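Local structure of amino Transferase (Eubacterium rectale, 3ELE) at the interface of chains A and B. The protein transfers amino groups between amino acids and keto acids, using pyridoxal-5'-phosphate as cofactor, as a class I and II aminotransferase. Coordinates in Å, arbitrary orientation; residue numbers count along the deposited sequence, not the author numbering. Chains: chain A/B, Amino Transferase.

Contact 1: the interface of chains A and B. Residues chain A 117-118, 120-121, 275, 279, 282; chain B 4-5, 8-9.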
ATOM      1  N   ARG A 117       4.873  -2.405  12.554  1.00 32.99           N
ATOM      2  CA  ARG A 117       3.593  -3.077  12.814  1.00 34.69           C
ATOM      3  C   ARG A 117       3.792  -4.526  13.300  1.00 34.89           C
ATOM      4  O   ARG A 117       3.158  -4.954  14.259  1.00 36.52           O
ATOM      5  CB  ARG A 117       2.709  -3.029  11.566  1.00 34.83           C
ATOM      6  CG  ARG A 117       1.272  -3.508  11.731  1.00 40.12           C
ATOM      7  CD  ARG A 117       0.544  -2.822  12.884  1.00 43.68           C
ATOM      8  NE  ARG A 117      -0.890  -3.127  12.900  1.00 47.82           N
ATOM      9  CZ  ARG A 117      -1.858  -2.434  12.291  1.00 46.44           C
ATOM     10  NH1 ARG A 117      -1.603  -1.331  11.609  1.00 45.60           N
ATOM     11  NH2 ARG A 117      -3.119  -2.837  12.403  1.00 46.28           N
ATOM     12  N   ALA A 118       4.694  -5.261  12.645  1.00 35.05           N
ATOM     13  CA  ALA A 118       5.016  -6.646  13.036  1.00 35.20           C
ATOM     14  C   ALA A 118       5.717  -6.733  14.390  1.00 34.40           C
ATOM     15  O   ALA A 118       5.475  -7.641  15.156  1.00 32.83           O
ATOM     16  CB  ALA A 118       5.889  -7.336  11.953  1.00 34.03           C
ATOM     17  N   THR A 120       5.665  -4.257  16.959  1.00 35.30           N
ATOM     18  CA  THR A 120       5.023  -3.560  18.116  1.00 34.96           C
ATOM     19  C   THR A 120       3.935  -4.404  18.851  1.00 34.80           C
ATOM     20  O   THR A 120       2.861  -4.708  18.301  1.00 31.75           O
ATOM     21  CB  THR A 120       4.456  -2.190  17.699  1.00 34.78           C
ATOM     22  OG1 THR A 120       5.491  -1.428  17.056  1.00 34.62           O
ATOM     23  CG2 THR A 120       3.905  -1.394  18.913  1.00 35.01           C
ATOM     24  N   SER A 121       4.203  -4.751  20.107  1.00 35.60           N
ATOM     25  CA  SER A 121       3.271  -5.549  20.906  1.00 35.75           C
ATOM     26  C   SER A 121       2.734  -4.794  22.135  1.00 37.72           C
ATOM     27  O   SER A 121       1.984  -5.380  22.939  1.00 41.29           O
ATOM     28  CB  SER A 121       3.970  -6.850  21.317  1.00 36.51           C
ATOM     29  OG  SER A 121       5.082  -6.602  22.168  1.00 39.58           O
ATOM     30  N   ALA A 275       4.615 -12.699  11.011  1.00 30.66           N
ATOM     31  CA  ALA A 275       4.195 -11.353  11.490  1.00 28.85           C
ATOM     32  C   ALA A 275       4.350 -10.266  10.401  1.00 30.98           C
ATOM     33  O   ALA A 275       3.558  -9.336  10.324  1.00 30.41           O
ATOM     34  CB  ALA A 275       4.945 -10.966  12.744  1.00 28.13           C
ATOM     35  N   ALA A 279       1.274  -8.227   9.110  1.00 32.32           N
ATOM     36  CA  ALA A 279       1.348  -6.770   9.143  1.00 33.53           C
ATOM     37  C   ALA A 279       0.975  -6.194   7.771  1.00 33.07           C
ATOM     38  O   ALA A 279       0.185  -5.250   7.695  1.00 32.34           O
ATOM     39  CB  ALA A 279       2.740  -6.301   9.592  1.00 32.56           C
ATOM     40  N   ALA A 282      -2.740  -6.562   7.445  1.00 30.53           N
ATOM     41  CA  ALA A 282      -3.407  -5.577   8.339  1.00 30.20           C
ATOM     42  C   ALA A 282      -3.388  -4.126   7.827  1.00 31.49           C
ATOM     43  O   ALA A 282      -4.293  -3.339   8.137  1.00 30.68           O
ATOM     44  CB  ALA A 282      -2.773  -5.608   9.713  1.00 29.48           C
TER
ATOM     45  N   VAL B   4       7.148 -10.963  18.486  1.00 36.09           N
ATOM     46  CA  VAL B   4       6.387 -10.152  17.535  1.00 35.96           C
ATOM     47  C   VAL B   4       4.965  -9.919  18.078  1.00 36.70           C
ATOM     48  O   VAL B   4       4.578 -10.479  19.112  1.00 36.38           O
ATOM     49  CB  VAL B   4       6.330 -10.823  16.122  1.00 36.01           C
ATOM     50  CG1 VAL B   4       7.730 -10.922  15.520  1.00 30.12           C
ATOM     51  CG2 VAL B   4       5.661 -12.187  16.178  1.00 32.41           C
ATOM     52  N   ASN B   5       4.202  -9.080  17.386  1.00 36.99           N
ATOM     53  CA  ASN B   5       2.798  -8.865  17.722  1.00 37.74           C
ATOM     54  C   ASN B   5       2.076 -10.177  17.403  1.00 37.76           C
ATOM     55  O   ASN B   5       2.131 -10.632  16.255  1.00 35.61           O
ATOM     56  CB  ASN B   5       2.226  -7.710  16.899  1.00 37.19           C
ATOM     57  CG  ASN B   5       0.779  -7.360  17.282  1.00 39.83           C
ATOM     58  OD1 ASN B   5      -0.139  -8.148  17.067  1.00 41.70           O
ATOM     59  ND2 ASN B   5       0.576  -6.153  17.795  1.00 36.04           N
HETATM   60  N   MSE B   8      -0.617 -10.069  14.645  1.00 34.56           N
HETATM   61  CA  MSE B   8       0.015 -10.029  13.318  1.00 34.67           C
HETATM   62  C   MSE B   8       0.565 -11.413  12.970  1.00 34.64           C
HETATM   63  O   MSE B   8       0.433 -11.835  11.840  1.00 33.43           O
HETATM   64  CB  MSE B   8       1.117  -8.981  13.246  1.00 35.05           C
HETATM   65  CG  MSE B   8       0.655  -7.562  13.475  1.00 33.35           C
HETATM   66 SE   MSE B   8      -0.667  -6.974  12.280  0.75 34.18          SE
HETATM   67  CE  MSE B   8      -2.285  -7.394  13.274  1.00 40.96           C
ATOM     68  N   TYR B   9       1.154 -12.117  13.943  1.00 34.67           N
ATOM     69  CA  TYR B   9       1.573 -13.502  13.728  1.00 36.19           C
ATOM     70  C   TYR B   9       0.391 -14.375  13.229  1.00 37.33           C
ATOM     71  O   TYR B   9       0.505 -15.002  12.164  1.00 37.19           O
ATOM     72  CB  TYR B   9       2.201 -14.119  14.978  1.00 35.62           C
ATOM     73  CG  TYR B   9       2.428 -15.592  14.802  1.00 38.40           C
ATOM     74  CD1 TYR B   9       3.425 -16.056  13.947  1.00 35.05           C
ATOM     75  CD2 TYR B   9       1.625 -16.544  15.478  1.00 37.37           C
ATOM     76  CE1 TYR B   9       3.632 -17.439  13.758  1.00 36.56           C
ATOM     77  CE2 TYR B   9       1.826 -17.914  15.292  1.00 34.80           C
ATOM     78  CZ  TYR B   9       2.824 -18.354  14.426  1.00 37.12           C
ATOM     79  OH  TYR B   9       3.053 -19.698  14.248  1.00 38.89           O
TER
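The N-terminal loop and the start of helix 6-13 of chain B lie across the end of helix 108-119 and along helix 269-282 of chain A. B:Asn5 makes the polar contacts, reading two carbonyls at the C-terminal end of helix 108-119 and just past it. Its backbone N donates an almost straight bond to A:Ala118 O at 2.9 Å, and its amide ND2 reaches A:Thr120 O at 2.8 Å, lying in that carbonyl's plane. CG stands anti to the backbone N (chi1 -176°), which carries the amide out to the loop. The other amide atom, B:Asn5 OD1, takes the N-H of B:Met8 N at 3.1 Å and so caps the first turn of helix 6-13; asparagine suits a place where one group must both donate and accept. B:Met8, a selenomethionine, provides the apolar part. Its chain is bent at chi2 and chi3, and small alanines of helix 269-282 let B:Met8 SE come within 3.6 Å of A:Ala282 CB and 3.7 Å of A:Ala279 CA. A:Arg117 crosses it obliquely, its CG and NE both near the selenium. At the other end B:Val4 sets its branched CB against the methyl of A:Ala275, with B:Val4 CG2 3.7 Å from A:Ala275 CB.

Contact 2: the interface of chains A and B. Residues chain A 69-71, 288-292; chain B 254-255, 292.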
ATOM      1  N   LEU A  69      -0.032 -11.452 -16.445  1.00 37.12           N
ATOM      2  CA  LEU A  69       0.726 -10.201 -16.207  1.00 37.44           C
ATOM      3  C   LEU A  69       0.058  -9.308 -15.153  1.00 37.23           C
ATOM      4  O   LEU A  69       0.683  -8.921 -14.159  1.00 38.27           O
ATOM      5  CB  LEU A  69       0.875  -9.394 -17.511  1.00 37.11           C
ATOM      6  CG  LEU A  69       1.654  -8.068 -17.499  1.00 36.68           C
ATOM      7  CD1 LEU A  69       3.056  -8.221 -16.913  1.00 34.05           C
ATOM      8  CD2 LEU A  69       1.710  -7.484 -18.911  1.00 38.36           C
ATOM      9  N   HIS A  70      -1.235  -9.050 -15.341  1.00 35.73           N
ATOM     10  CA  HIS A  70      -1.981  -8.124 -14.466  1.00 35.27           C
ATOM     11  C   HIS A  70      -2.664  -8.721 -13.239  1.00 34.78           C
ATOM     12  O   HIS A  70      -3.253  -7.972 -12.470  1.00 35.87           O
ATOM     13  CB  HIS A  70      -2.995  -7.336 -15.307  1.00 34.81           C
ATOM     14  CG  HIS A  70      -2.361  -6.569 -16.422  1.00 34.63           C
ATOM     15  ND1 HIS A  70      -1.457  -5.560 -16.195  1.00 32.69           N
ATOM     16  CD2 HIS A  70      -2.500  -6.659 -17.764  1.00 32.94           C
ATOM     17  CE1 HIS A  70      -1.063  -5.059 -17.351  1.00 38.34           C
ATOM     18  NE2 HIS A  70      -1.684  -5.706 -18.319  1.00 33.92           N
ATOM     19  N   GLY A  71      -2.557 -10.037 -13.043  1.00 34.52           N
ATOM     20  CA  GLY A  71      -3.240 -10.728 -11.956  1.00 35.16           C
ATOM     21  C   GLY A  71      -2.583 -10.569 -10.610  1.00 34.50           C
ATOM     22  O   GLY A  71      -1.444 -10.118 -10.526  1.00 36.25           O
ATOM     23  N   ALA A 288       2.503  -6.474  -4.117  1.00 35.09           N
ATOM     24  CA  ALA A 288       3.229  -5.415  -4.822  1.00 35.38           C
ATOM     25  C   ALA A 288       2.738  -5.404  -6.257  1.00 36.37           C
ATOM     26  O   ALA A 288       2.267  -6.449  -6.735  1.00 36.36           O
ATOM     27  CB  ALA A 288       4.733  -5.652  -4.783  1.00 35.33           C
ATOM     28  N   PRO A 289       2.834  -4.243  -6.961  1.00 37.68           N
ATOM     29  CA  PRO A 289       2.341  -4.211  -8.332  1.00 37.32           C
ATOM     30  C   PRO A 289       2.990  -5.281  -9.240  1.00 36.89           C
ATOM     31  O   PRO A 289       4.219  -5.324  -9.409  1.00 36.05           O
ATOM     32  CB  PRO A 289       2.651  -2.787  -8.784  1.00 37.84           C
ATOM     33  CG  PRO A 289       2.688  -2.005  -7.537  1.00 39.59           C
ATOM     34  CD  PRO A 289       3.354  -2.917  -6.571  1.00 38.56           C
ATOM     35  N   SER A 290       2.128  -6.128  -9.789  1.00 36.26           N
ATOM     36  CA  SER A 290       2.515  -7.303 -10.571  1.00 36.22           C
ATOM     37  C   SER A 290       3.431  -6.977 -11.765  1.00 34.05           C
ATOM     38  O   SER A 290       4.415  -7.672 -11.986  1.00 33.11           O
ATOM     39  CB  SER A 290       1.255  -8.043 -11.024  1.00 36.50           C
ATOM     40  OG  SER A 290       1.571  -9.288 -11.607  1.00 43.72           O
ATOM     41  N   LEU A 291       3.114  -5.909 -12.500  1.00 32.88           N
ATOM     42  CA  LEU A 291       3.924  -5.472 -13.666  1.00 33.16           C
ATOM     43  C   LEU A 291       5.369  -5.211 -13.229  1.00 32.60           C
ATOM     44  O   LEU A 291       6.316  -5.673 -13.884  1.00 30.82           O
ATOM     45  CB  LEU A 291       3.321  -4.217 -14.335  1.00 33.11           C
ATOM     46  CG  LEU A 291       4.142  -3.479 -15.398  1.00 31.89           C
ATOM     47  CD1 LEU A 291       4.429  -4.432 -16.515  1.00 32.81           C
ATOM     48  CD2 LEU A 291       3.421  -2.236 -15.906  1.00 33.70           C
ATOM     49  N   PHE A 292       5.511  -4.509 -12.096  1.00 33.16           N
ATOM     50  CA  PHE A 292       6.830  -4.150 -11.536  1.00 33.40           C
ATOM     51  C   PHE A 292       7.559  -5.336 -10.908  1.00 33.28           C
ATOM     52  O   PHE A 292       8.773  -5.415 -11.039  1.00 33.24           O
ATOM     53  CB  PHE A 292       6.743  -2.913 -10.637  1.00 34.49           C
ATOM     54  CG  PHE A 292       6.195  -1.709 -11.361  1.00 37.19           C
ATOM     55  CD1 PHE A 292       6.892  -1.148 -12.430  1.00 42.88           C
ATOM     56  CD2 PHE A 292       4.974  -1.156 -11.026  1.00 38.41           C
ATOM     57  CE1 PHE A 292       6.361  -0.056 -13.131  1.00 42.47           C
ATOM     58  CE2 PHE A 292       4.448  -0.060 -11.719  1.00 38.73           C
ATOM     59  CZ  PHE A 292       5.129   0.475 -12.762  1.00 37.38           C
TER
ATOM     60  N   GLY B 254      -3.637  -7.420  -9.845  1.00 33.03           N
ATOM     61  CA  GLY B 254      -2.274  -7.315  -9.339  1.00 32.77           C
ATOM     62  C   GLY B 254      -1.598  -5.957  -9.377  1.00 32.72           C
ATOM     63  O   GLY B 254      -0.542  -5.806  -8.787  1.00 33.45           O
ATOM     64  N   GLU B 255      -2.211  -4.982 -10.040  1.00 33.49           N
ATOM     65  CA  GLU B 255      -1.622  -3.649 -10.278  1.00 34.38           C
ATOM     66  C   GLU B 255      -1.886  -2.600  -9.200  1.00 35.33           C
ATOM     67  O   GLU B 255      -1.132  -1.632  -9.085  1.00 36.31           O
ATOM     68  CB  GLU B 255      -2.016  -3.154 -11.668  1.00 32.07           C
ATOM     69  CG  GLU B 255      -1.700  -4.134 -12.808  1.00 34.26           C
ATOM     70  CD  GLU B 255      -0.210  -4.520 -13.025  1.00 35.37           C
ATOM     71  OE1 GLU B 255       0.704  -4.143 -12.258  1.00 34.25           O
ATOM     72  OE2 GLU B 255       0.055  -5.227 -14.022  1.00 31.45           O
ATOM     73  N   PHE B 292       0.112   3.711 -13.643  1.00 33.51           N
ATOM     74  CA  PHE B 292      -1.302   3.336 -13.708  1.00 34.27           C
ATOM     75  C   PHE B 292      -2.244   4.550 -13.515  1.00 33.99           C
ATOM     76  O   PHE B 292      -3.309   4.599 -14.125  1.00 32.56           O
ATOM     77  CB  PHE B 292      -1.599   2.141 -12.772  1.00 35.38           C
ATOM     78  CG  PHE B 292      -0.776   0.911 -13.110  1.00 38.18           C
ATOM     79  CD1 PHE B 292      -0.848   0.338 -14.370  1.00 41.62           C
ATOM     80  CD2 PHE B 292       0.080   0.326 -12.182  1.00 43.79           C
ATOM     81  CE1 PHE B 292      -0.079  -0.789 -14.698  1.00 42.66           C
ATOM     82  CE2 PHE B 292       0.848  -0.804 -12.507  1.00 41.37           C
ATOM     83  CZ  PHE B 292       0.766  -1.347 -13.763  1.00 35.87           C
TER
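B:Glu255 reaches across the dimer interface of this class I and II aminotransferase, and its carboxylate oxygens each accept a hydrogen bond from chain A. B:Glu255 OE2 accepts the ND1-H of A:His70 at 2.7 Å on its anti side, with the imidazole and carboxylate planes 65° apart. B:Glu255 OE1 is met on its syn side by the backbone N of A:Leu291 at 3.0 Å, in the first turn of helix 290-296, whose N-terminal end would tend to stabilise a negative charge. Glutamate suits the place because its two oxygens can serve both donors; an alanine here would probably leave A:His70 ND1 and the A:Leu291 N-H without their acceptor and the imidazole freer to turn. Beside it, B:Gly254 adds backbone bonds, its N to A:His70 O at 2.7 Å and its O from A:Ser290 N at 2.9 Å. With no side chain, it lies close against A:Ser290. Further out, A:Ser290 OG, anti to its own backbone N (chi1 -171°), donates to A:Leu69 O at 2.7 Å and ties the start of helix 290-296 to helix 66-70. A:Leu69 CG lies over one face of the A:His70 ring. B:Glu255 CB covers a face of the B:Phe292 ring, whose CZ meets A:Leu291 CD2 at 3.5 Å.

Contact 3: the interface of chains A and B. Residues chain A 8, 11-12, 14, 136, 139; chain B 274, 277-278, 281.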
HETATM    1  N   MSE A   8      -5.495  11.018  12.822  1.00 32.70           N
HETATM    2  CA  MSE A   8      -5.565  10.898  11.368  1.00 32.46           C
HETATM    3  C   MSE A   8      -5.860  12.266  10.775  1.00 31.81           C
HETATM    4  O   MSE A   8      -5.182  12.671   9.854  1.00 31.95           O
HETATM    5  CB  MSE A   8      -6.584   9.858  10.926  1.00 33.30           C
HETATM    6  CG  MSE A   8      -6.257   8.430  11.371  1.00 31.68           C
HETATM    7 SE   MSE A   8      -4.560   7.755  10.859  0.75 31.32          SE
HETATM    8  CE  MSE A   8      -3.419   8.357  12.321  1.00 33.95           C
ATOM      9  N   LEU A  11      -2.595  14.229  11.057  1.00 34.94           N
ATOM     10  CA  LEU A  11      -1.623  13.706  10.120  1.00 35.87           C
ATOM     11  C   LEU A  11      -1.951  14.088   8.659  1.00 34.65           C
ATOM     12  O   LEU A  11      -1.053  14.299   7.883  1.00 35.05           O
ATOM     13  CB  LEU A  11      -1.508  12.189  10.307  1.00 36.25           C
ATOM     14  CG  LEU A  11      -0.349  11.425   9.720  1.00 41.03           C
ATOM     15  CD1 LEU A  11       0.982  11.997  10.187  1.00 40.66           C
ATOM     16  CD2 LEU A  11      -0.494   9.973  10.147  1.00 35.97           C
ATOM     17  N   GLY A  12      -3.228  14.222   8.310  1.00 34.73           N
ATOM     18  CA  GLY A  12      -3.620  14.632   6.956  1.00 35.50           C
ATOM     19  C   GLY A  12      -3.766  16.129   6.725  1.00 35.53           C
ATOM     20  O   GLY A  12      -3.855  16.551   5.587  1.00 37.05           O
ATOM     21  N   VAL A  14      -1.709  18.485   8.633  1.00 41.01           N
ATOM     22  CA  VAL A  14      -0.405  19.094   8.917  1.00 41.40           C
ATOM     23  C   VAL A  14       0.278  19.482   7.598  1.00 42.10           C
ATOM     24  O   VAL A  14       0.323  18.700   6.650  1.00 41.99           O
ATOM     25  CB  VAL A  14       0.510  18.196   9.814  1.00 41.81           C
ATOM     26  CG1 VAL A  14       0.925  16.901   9.098  1.00 37.24           C
ATOM     27  CG2 VAL A  14       1.738  18.991  10.286  1.00 42.91           C
ATOM     28  N   GLU A 136       9.760  11.137   8.908  1.00 33.60           N
ATOM     29  CA  GLU A 136       8.626  10.250   8.662  1.00 33.31           C
ATOM     30  C   GLU A 136       8.699   8.947   9.490  1.00 33.34           C
ATOM     31  O   GLU A 136       7.678   8.284   9.669  1.00 33.60           O
ATOM     32  CB  GLU A 136       8.485   9.955   7.156  1.00 34.94           C
ATOM     33  CG  GLU A 136       7.094   9.447   6.706  1.00 37.79           C
ATOM     34  CD  GLU A 136       6.027  10.518   6.703  1.00 34.27           C
ATOM     35  OE1 GLU A 136       6.289  11.612   7.212  1.00 39.67           O
ATOM     36  OE2 GLU A 136       4.918  10.279   6.171  1.00 33.97           O
ATOM     37  N   VAL A 139       6.135   9.022  12.189  1.00 32.88           N
ATOM     38  CA  VAL A 139       4.766   8.707  11.739  1.00 33.23           C
ATOM     39  C   VAL A 139       4.547   7.195  11.667  1.00 33.40           C
ATOM     40  O   VAL A 139       3.531   6.722  12.139  1.00 33.45           O
ATOM     41  CB  VAL A 139       4.448   9.329  10.378  1.00 33.07           C
ATOM     42  CG1 VAL A 139       3.074   8.828   9.839  1.00 31.76           C
ATOM     43  CG2 VAL A 139       4.529  10.855  10.478  1.00 32.37           C
TER
ATOM     44  N   ALA B 274      -9.252  15.231   4.963  1.00 30.47           N
ATOM     45  CA  ALA B 274      -8.000  15.311   5.698  1.00 30.35           C
ATOM     46  C   ALA B 274      -7.756  14.003   6.486  1.00 29.65           C
ATOM     47  O   ALA B 274      -6.655  13.462   6.465  1.00 30.30           O
ATOM     48  CB  ALA B 274      -8.011  16.508   6.609  1.00 32.23           C
ATOM     49  N   CYS B 277      -6.691  11.352   3.987  1.00 33.09           N
ATOM     50  CA  CYS B 277      -5.268  11.632   3.692  1.00 33.13           C
ATOM     51  C   CYS B 277      -4.378  11.180   4.862  1.00 33.59           C
ATOM     52  O   CYS B 277      -3.340  10.549   4.668  1.00 33.96           O
ATOM     53  CB  CYS B 277      -5.044  13.105   3.424  1.00 32.75           C
ATOM     54  SG  CYS B 277      -5.706  13.647   1.855  1.00 38.42           S
ATOM     55  N   GLY B 278      -4.800  11.479   6.082  1.00 34.37           N
ATOM     56  CA  GLY B 278      -4.063  11.038   7.264  1.00 33.77           C
ATOM     57  C   GLY B 278      -3.899   9.530   7.345  1.00 33.01           C
ATOM     58  O   GLY B 278      -2.784   9.044   7.526  1.00 32.25           O
ATOM     59  N   ARG B 281      -1.492   7.982   4.835  1.00 34.96           N
ATOM     60  CA  ARG B 281      -0.139   8.225   5.319  1.00 35.15           C
ATOM     61  C   ARG B 281       0.257   7.278   6.446  1.00 35.40           C
ATOM     62  O   ARG B 281       1.351   6.722   6.417  1.00 35.62           O
ATOM     63  CB  ARG B 281      -0.007   9.685   5.779  1.00 34.90           C
ATOM     64  CG  ARG B 281       1.381  10.101   6.174  1.00 34.89           C
ATOM     65  CD  ARG B 281       1.461  11.625   6.238  1.00 36.22           C
ATOM     66  NE  ARG B 281       2.730  12.095   6.783  1.00 34.96           N
ATOM     67  CZ  ARG B 281       3.013  13.377   7.038  1.00 39.02           C
ATOM     68  NH1 ARG B 281       2.110  14.352   6.869  1.00 39.89           N
ATOM     69  NH2 ARG B 281       4.215  13.687   7.513  1.00 37.25           N
TER
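The carboxylate of A:Glu136 is gripped side-on by the guanidinium of B:Arg281, one nitrogen to each oxygen. B:Arg281 NE forms a salt bridge with A:Glu136 OE2 at 2.9 Å, while B:Arg281 NH2 donates a hydrogen bond to A:Glu136 OE1, also at 2.9 Å. Both oxygens use their syn lone pairs, and the two flat groups are nearly coplanar, 12° apart, an arrangement that restrains rotation of each. The arginine gets there by length: CG is anti to the backbone N (chi1 -174°) and the chain runs extended from CG to NE, carrying the charge away from helix 269-282 toward helix 136-143. A:Leu11 crosses this stem, with its CG 3.9 Å from B:Arg281 CD, and its CD1 sits over one guanidinium face near the rim. Leucine suits this role because its branched end can cover both the aliphatic stem and the flat head. NH1 points toward A:Leu11 O, but that bond is weak; A:Val14 CG1 lies 3.6 Å from B:Arg281 NH1. A:Gly12 and B:Gly278 bring helices 6-13 and 269-282 together, their CA atoms 3.6 Å apart, a close approach that suits residues without side chains. The site joins the N-terminal helix and helix 136-143 of one subunit to helix 269-282 of the other in the deposited dimer.

Measured between the centres of their C-alpha atoms, contact 1 lies about 26 Å from contact 2 and 21 Å from contact 3, with about 27 Å between contacts 2 and 3. Contacts 1 and 3 share helices 6-13 and 269-282 with the chains exchanged, but contact 1 adds helix 108-119 and contact 3 helix 136-143. Residue 8 touches the partner in both, by its side chain in contact 1 and mainly by its backbone in contact 3. Contact 2 is built from helices 66-70 and 290-296 and the short helical turn 253-255. Repeated by the two-fold, the three would hold the subunits together at well-separated points.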